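Local coordinates for protein thiamine phosphate pyrophosphorylase (Bacteroides thetaiotaomicron VPI-5482, PDB 3CEU) that probably couples a thiazole phosphate to a pyrimidine diphosphate to make thiamine phosphate, a step of thiamine diphosphate biosynthesis, on a closed eight-stranded barrel, at residues K17-L22 and T47-K52; C93-V98 and K102-F107. All coordinates share one frame; numbering follows the deposited sequence.

Contact 1 (K17-L22 and T47-K52); sequences KIITAL and TLIPEK
Thr20 meets Ile49 and Pro50 with both branches of its side chain, and the two branches do different work. Its hydroxyl OG1 lies 3.4 Å from Ile49 CG2 and 3.6 Å from Pro50 CD, so the oxygen faces carbon on this side. The methyl turns to the proline ring: Thr20 CG2 comes within 3.8 Å of Pro50 CD and 3.9 Å of Pro50 CG, reaching the ring through the two methylenes that follow its nitrogen. The first torsion of Thr20 (chi1 -59°) makes this division, setting OG1 beside the backbone nitrogen, where it hydrogen-bonds to the carbonyl oxygen of Asp16 one turn back in helix 15-24, and swinging CG2 opposite that nitrogen. One residue earlier in the helix, Ile19 CG2 touches Ile49 CG2 at 4.0 Å, the apolar pair of the interface; the two isoleucines lie at a slant to each other and meet through their branch methyls. Ile49 brings CG2 to both neighbours because CG1 stands between the backbone nitrogen and the carbonyl carbon (chi1 43°). Outside the pair, Ile19 also packs on Trp176 of helix 173-176. Were Thr20 an alanine, the loss of OG1 and CG2 would probably leave Pro50 CD and CG without their methyl partner, the Asp16 carbonyl oxygen without its side-chain donor, and a gap beside Ile49. The backbones approach to 6.0 Å between Thr20 CA and Ile49 CA, where Ile49 is the first residue to leave helical geometry after helix 39-48. The contact thus joins the side of one barrel helix to the turn that ends the next, and no hydrogen bond crosses it: with the Thr20 hydroxyl bonded within its own helix, cohesion here rests on van der Waals packing of methyls and ring methylenes.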
loop_
_atom_site.group_PDB
_atom_site.type_symbol
_atom_site.label_atom_id
_atom_site.label_comp_id
_atom_site.label_asym_id
_atom_site.label_seq_id
_atom_site.Cartn_x
_atom_site.Cartn_y
_atom_site.Cartn_z
ATOM N N LYS A 17 -4.484 8.603 -14.703
ATOM C CA LYS A 17 -4.085 7.763 -15.835
ATOM C C LYS A 17 -3.042 6.758 -15.388
ATOM O O LYS A 17 -3.092 5.581 -15.739
ATOM C CB LYS A 17 -3.469 8.607 -16.957
ATOM C CG LYS A 17 -4.449 9.192 -17.968
ATOM C CD LYS A 17 -5.337 10.267 -17.377
ATOM C CE LYS A 17 -6.059 11.029 -18.484
ATOM N NZ LYS A 17 -5.093 11.785 -19.346
ATOM N N ILE A 18 -2.077 7.237 -14.618
ATOM C CA ILE A 18 -1.033 6.360 -14.155
ATOM C C ILE A 18 -1.624 5.294 -13.253
ATOM O O ILE A 18 -1.282 4.121 -13.382
ATOM C CB ILE A 18 0.070 7.131 -13.403
ATOM C CG1 ILE A 18 0.686 8.186 -14.327
ATOM C CG2 ILE A 18 1.144 6.154 -12.938
ATOM C CD1 ILE A 18 1.787 9.015 -13.696
ATOM N N ILE A 19 -2.512 5.691 -12.342
ATOM C CA ILE A 19 -3.119 4.728 -11.432
ATOM C C ILE A 19 -3.897 3.667 -12.194
ATOM O O ILE A 19 -3.795 2.474 -11.906
ATOM C CB ILE A 19 -4.066 5.415 -10.427
ATOM C CG1 ILE A 19 -3.238 6.257 -9.443
ATOM C CG2 ILE A 19 -4.911 4.354 -9.687
ATOM C CD1 ILE A 19 -4.056 7.125 -8.470
ATOM N N THR A 20 -4.674 4.105 -13.174
ATOM C CA THR A 20 -5.474 3.190 -13.968
ATOM C C THR A 20 -4.569 2.203 -14.696
ATOM O O THR A 20 -4.827 0.995 -14.720
ATOM C CB THR A 20 -6.315 3.984 -14.960
ATOM O OG1 THR A 20 -7.149 4.893 -14.229
ATOM C CG2 THR A 20 -7.182 3.054 -15.800
ATOM N N ALA A 21 -3.493 2.735 -15.261
ATOM C CA ALA A 21 -2.515 1.935 -15.983
ATOM C C ALA A 21 -1.900 0.870 -15.066
ATOM O O ALA A 21 -1.597 -0.243 -15.507
ATOM C CB ALA A 21 -1.418 2.852 -16.553
ATOM N N LEU A 22 -1.712 1.222 -13.794
ATOM C CA LEU A 22 -1.148 0.295 -12.817
ATOM C C LEU A 22 -2.191 -0.780 -12.467
ATOM O O LEU A 22 -1.853 -1.950 -12.276
ATOM C CB LEU A 22 -0.700 1.054 -11.548
ATOM C CG LEU A 22 0.443 2.077 -11.725
ATOM C CD1 LEU A 22 0.515 3.041 -10.547
ATOM C CD2 LEU A 22 1.756 1.337 -11.876
ATOM N N THR A 47 -13.332 9.527 -9.382
ATOM C CA THR A 47 -14.281 9.539 -10.495
ATOM C C THR A 47 -13.622 9.179 -11.830
ATOM O O THR A 47 -14.240 8.539 -12.672
ATOM C CB THR A 47 -14.959 10.921 -10.660
ATOM O OG1 THR A 47 -15.558 11.316 -9.422
ATOM C CG2 THR A 47 -16.032 10.853 -11.731
ATOM N N LEU A 48 -12.374 9.602 -12.018
ATOM C CA LEU A 48 -11.629 9.329 -13.249
ATOM C C LEU A 48 -11.171 7.892 -13.361
ATOM O O LEU A 48 -10.992 7.376 -14.466
ATOM C CB LEU A 48 -10.400 10.222 -13.340
ATOM C CG LEU A 48 -10.600 11.600 -13.963
ATOM C CD1 LEU A 48 -11.897 12.209 -13.468
ATOM C CD2 LEU A 48 -9.401 12.488 -13.605
ATOM N N ILE A 49 -10.952 7.247 -12.223
ATOM C CA ILE A 49 -10.520 5.867 -12.253
ATOM C C ILE A 49 -11.720 4.944 -12.348
ATOM O O ILE A 49 -12.676 5.070 -11.586
ATOM C CB ILE A 49 -9.674 5.508 -11.012
ATOM C CG1 ILE A 49 -10.307 6.109 -9.759
ATOM C CG2 ILE A 49 -8.248 6.018 -11.191
ATOM C CD1 ILE A 49 -9.434 5.994 -8.520
ATOM N N PRO A 50 -11.687 4.013 -13.315
ATOM C CA PRO A 50 -12.726 3.017 -13.593
ATOM C C PRO A 50 -13.327 2.412 -12.340
ATOM O O PRO A 50 -12.602 1.909 -11.484
ATOM C CB PRO A 50 -11.982 1.980 -14.425
ATOM C CG PRO A 50 -11.084 2.829 -15.239
ATOM C CD PRO A 50 -10.543 3.832 -14.226
ATOM N N GLU A 51 -14.654 2.458 -12.253
ATOM C CA GLU A 51 -15.401 1.933 -11.109
ATOM C C GLU A 51 -14.910 0.559 -10.655
ATOM O O GLU A 51 -14.726 0.322 -9.464
ATOM C CB GLU A 51 -16.893 1.821 -11.456
ATOM C CG GLU A 51 -17.440 2.928 -12.366
ATOM C CD GLU A 51 -18.883 2.674 -12.828
ATOM O OE1 GLU A 51 -19.826 2.914 -12.041
ATOM O OE2 GLU A 51 -19.069 2.226 -13.984
ATOM N N LYS A 52 -14.703 -0.337 -11.616
ATOM C CA LYS A 52 -14.275 -1.694 -11.317
ATOM C C LYS A 52 -12.997 -1.822 -10.500
ATOM O O LYS A 52 -12.725 -2.889 -9.944
ATOM C CB LYS A 52 -14.137 -2.497 -12.600
ATOM C CG LYS A 52 -13.042 -2.053 -13.536
ATOM C CD LYS A 52 -13.097 -2.934 -14.774
ATOM C CE LYS A 52 -11.803 -2.936 -15.551
ATOM N NZ LYS A 52 -11.846 -4.034 -16.553
#

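Contact 2 (C93-V98 and K102-F107); sequences CSCHSV and KNRKHF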
loop_
_atom_site.group_PDB
_atom_site.type_symbol
_atom_site.label_atom_id
_atom_site.label_comp_id
_atom_site.label_asym_id
_atom_site.label_seq_id
_atom_site.Cartn_x
_atom_site.Cartn_y
_atom_site.Cartn_z
ATOM N N CYS A 93 -4.375 -0.803 9.587
ATOM C CA CYS A 93 -3.558 0.206 10.276
ATOM C C CYS A 93 -2.078 -0.152 10.226
ATOM O O CYS A 93 -1.700 -1.230 9.783
ATOM C CB CYS A 93 -3.966 0.315 11.744
ATOM S SG CYS A 93 -3.382 -1.061 12.746
ATOM N N SER A 94 -1.247 0.758 10.714
ATOM C CA SER A 94 0.189 0.554 10.731
ATOM C C SER A 94 0.716 0.218 12.121
ATOM O O SER A 94 0.220 0.725 13.136
ATOM C CB SER A 94 0.904 1.808 10.219
ATOM O OG SER A 94 0.551 2.094 8.881
ATOM N N CYS A 95 1.721 -0.645 12.166
ATOM C CA CYS A 95 2.335 -1.011 13.431
ATOM C C CYS A 95 3.826 -0.734 13.248
ATOM O O CYS A 95 4.325 -0.758 12.121
ATOM C CB CYS A 95 2.072 -2.483 13.754
ATOM S SG CYS A 95 0.306 -2.912 13.975
ATOM N N HIS A 96 4.526 -0.461 14.347
ATOM C CA HIS A 96 5.948 -0.141 14.284
ATOM C C HIS A 96 6.835 -0.919 15.248
ATOM O O HIS A 96 7.812 -0.386 15.762
ATOM C CB HIS A 96 6.157 1.358 14.516
ATOM C CG HIS A 96 5.138 2.217 13.836
ATOM N ND1 HIS A 96 3.946 2.566 14.432
ATOM C CD2 HIS A 96 5.110 2.754 12.593
ATOM C CE1 HIS A 96 3.227 3.280 13.589
ATOM N NE2 HIS A 96 3.908 3.410 12.464
ATOM N N SER A 97 6.496 -2.177 15.488
ATOM C CA SER A 97 7.285 -3.028 16.368
ATOM C C SER A 97 6.708 -4.418 16.244
ATOM O O SER A 97 5.541 -4.581 15.882
ATOM C CB SER A 97 7.202 -2.561 17.831
ATOM O OG SER A 97 5.930 -2.839 18.396
ATOM N N VAL A 98 7.523 -5.421 16.532
ATOM C CA VAL A 98 7.068 -6.798 16.452
ATOM C C VAL A 98 5.941 -7.022 17.450
ATOM O O VAL A 98 4.990 -7.756 17.175
ATOM C CB VAL A 98 8.230 -7.770 16.730
ATOM C CG1 VAL A 98 7.729 -9.202 16.750
ATOM C CG2 VAL A 98 9.299 -7.599 15.652
ATOM N N LYS A 102 1.987 -8.068 16.831
ATOM C CA LYS A 102 1.572 -9.219 17.615
ATOM C C LYS A 102 0.246 -8.983 18.316
ATOM O O LYS A 102 -0.673 -9.787 18.199
ATOM C CB LYS A 102 2.647 -9.565 18.647
ATOM C CG LYS A 102 2.303 -10.739 19.561
ATOM C CD LYS A 102 3.450 -11.018 20.536
ATOM C CE LYS A 102 3.091 -12.093 21.568
ATOM N NZ LYS A 102 4.194 -12.328 22.561
ATOM N N ASN A 103 0.132 -7.880 19.040
ATOM C CA ASN A 103 -1.115 -7.624 19.754
ATOM C C ASN A 103 -2.065 -6.698 19.006
ATOM O O ASN A 103 -2.692 -5.839 19.615
ATOM C CB ASN A 103 -0.818 -7.023 21.126
ATOM C CG ASN A 103 0.398 -7.635 21.773
ATOM O OD1 ASN A 103 0.534 -8.860 21.831
ATOM N ND2 ASN A 103 1.292 -6.785 22.274
ATOM N N ARG A 104 -2.186 -6.860 17.693
ATOM C CA ARG A 104 -3.082 -5.984 16.953
ATOM C C ARG A 104 -3.529 -6.521 15.600
ATOM O O ARG A 104 -4.649 -6.265 15.171
ATOM C CB ARG A 104 -2.427 -4.606 16.778
ATOM C CG ARG A 104 -3.226 -3.468 17.396
ATOM C CD ARG A 104 -2.424 -2.667 18.428
ATOM N NE ARG A 104 -1.577 -1.656 17.811
ATOM C CZ ARG A 104 -0.858 -0.759 18.487
ATOM N NH1 ARG A 104 -0.874 -0.740 19.814
ATOM N NH2 ARG A 104 -0.125 0.138 17.834
ATOM N N LYS A 105 -2.655 -7.268 14.937
ATOM C CA LYS A 105 -2.961 -7.813 13.626
ATOM C C LYS A 105 -4.298 -8.535 13.537
ATOM O O LYS A 105 -4.989 -8.414 12.530
ATOM C CB LYS A 105 -1.838 -8.748 13.169
ATOM C CG LYS A 105 -1.570 -9.923 14.100
ATOM C CD LYS A 105 -0.277 -10.656 13.728
ATOM C CE LYS A 105 -0.445 -11.515 12.492
ATOM N NZ LYS A 105 -1.428 -12.604 12.722
ATOM N N HIS A 106 -4.687 -9.266 14.579
ATOM C CA HIS A 106 -5.953 -9.997 14.524
ATOM C C HIS A 106 -7.186 -9.120 14.646
ATOM O O HIS A 106 -8.313 -9.600 14.542
ATOM C CB HIS A 106 -5.977 -11.090 15.591
ATOM C CG HIS A 106 -5.031 -12.213 15.310
ATOM N ND1 HIS A 106 -4.708 -13.176 16.246
ATOM C CD2 HIS A 106 -4.326 -12.526 14.197
ATOM C CE1 HIS A 106 -3.846 -14.026 15.722
ATOM N NE2 HIS A 106 -3.598 -13.656 14.476
ATOM N N PHE A 107 -6.965 -7.829 14.851
ATOM C CA PHE A 107 -8.054 -6.879 14.979
ATOM C C PHE A 107 -8.224 -6.068 13.702
ATOM O O PHE A 107 -8.996 -5.109 13.654
ATOM C CB PHE A 107 -7.784 -5.969 16.169
ATOM C CG PHE A 107 -7.732 -6.703 17.468
ATOM C CD1 PHE A 107 -8.879 -7.290 17.989
ATOM C CD2 PHE A 107 -6.529 -6.861 18.150
ATOM C CE1 PHE A 107 -8.829 -8.022 19.174
ATOM C CE2 PHE A 107 -6.471 -7.593 19.334
ATOM C CZ PHE A 107 -7.625 -8.174 19.843
#
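Lys102 N donates a hydrogen bond to Val98 O at 3.0 Å, with an N-H...O angle of 148°. The i to i+4 spacing identifies this as a helical backbone bond spanning the short helix 98-102, so the segments are tied together by a single turn; the approach of Lys102 CB to Val98 O, 3.3 Å, comes with that turn. The second approach is made by side chains: Cys95 SG lies 4.3 Å from Arg104 CB, and the sulfur stands obliquely to the guanidinium plane.

Further out, the arginine is held by charge. Arg104 NH2 forms a salt bridge with OE1 of Glu100, a residue of the helix between the segments, whose side chain also touches Cys95, consistent with the guanidinium lying near the end of strand 90-95. At the start of that helix Ser97 is the N-cap, its OG accepting from Glu100 N. Cys95 is fixed by backbone hydrogen bonds to Phe112 and Ser114, and its side chain also rests on Val111 of strand 110-113 and on Val101. Ile142 touches both Val98 and Lys102, covering the helix from the loop after helix 131-139. Strand 90-95, helix 98-102 and strand 110-113 in succession form a beta-alpha-beta crossover between neighbouring parallel strands, the repeating unit of a TIM barrel.

Contacts 1 and 2 lie on opposite sides of the chain's centre, each centred about 16 Å from it. Their own centres are 30 Å apart and their nearest atoms about 19 Å, without touching. Along the chain they follow in series: contact 1 falls between the first and third strands, contact 2 within the crossover from the fifth to the sixth. One packs a helix against the residues that follow the next helix; the other ties a strand end to the far end of the short helix after it and the loop beyond. Active sites of TIM barrels lie at the C-terminal strand ends, where contact 2 begins; contact 1 lies among outer helices, and neither has a known substrate-binding residue.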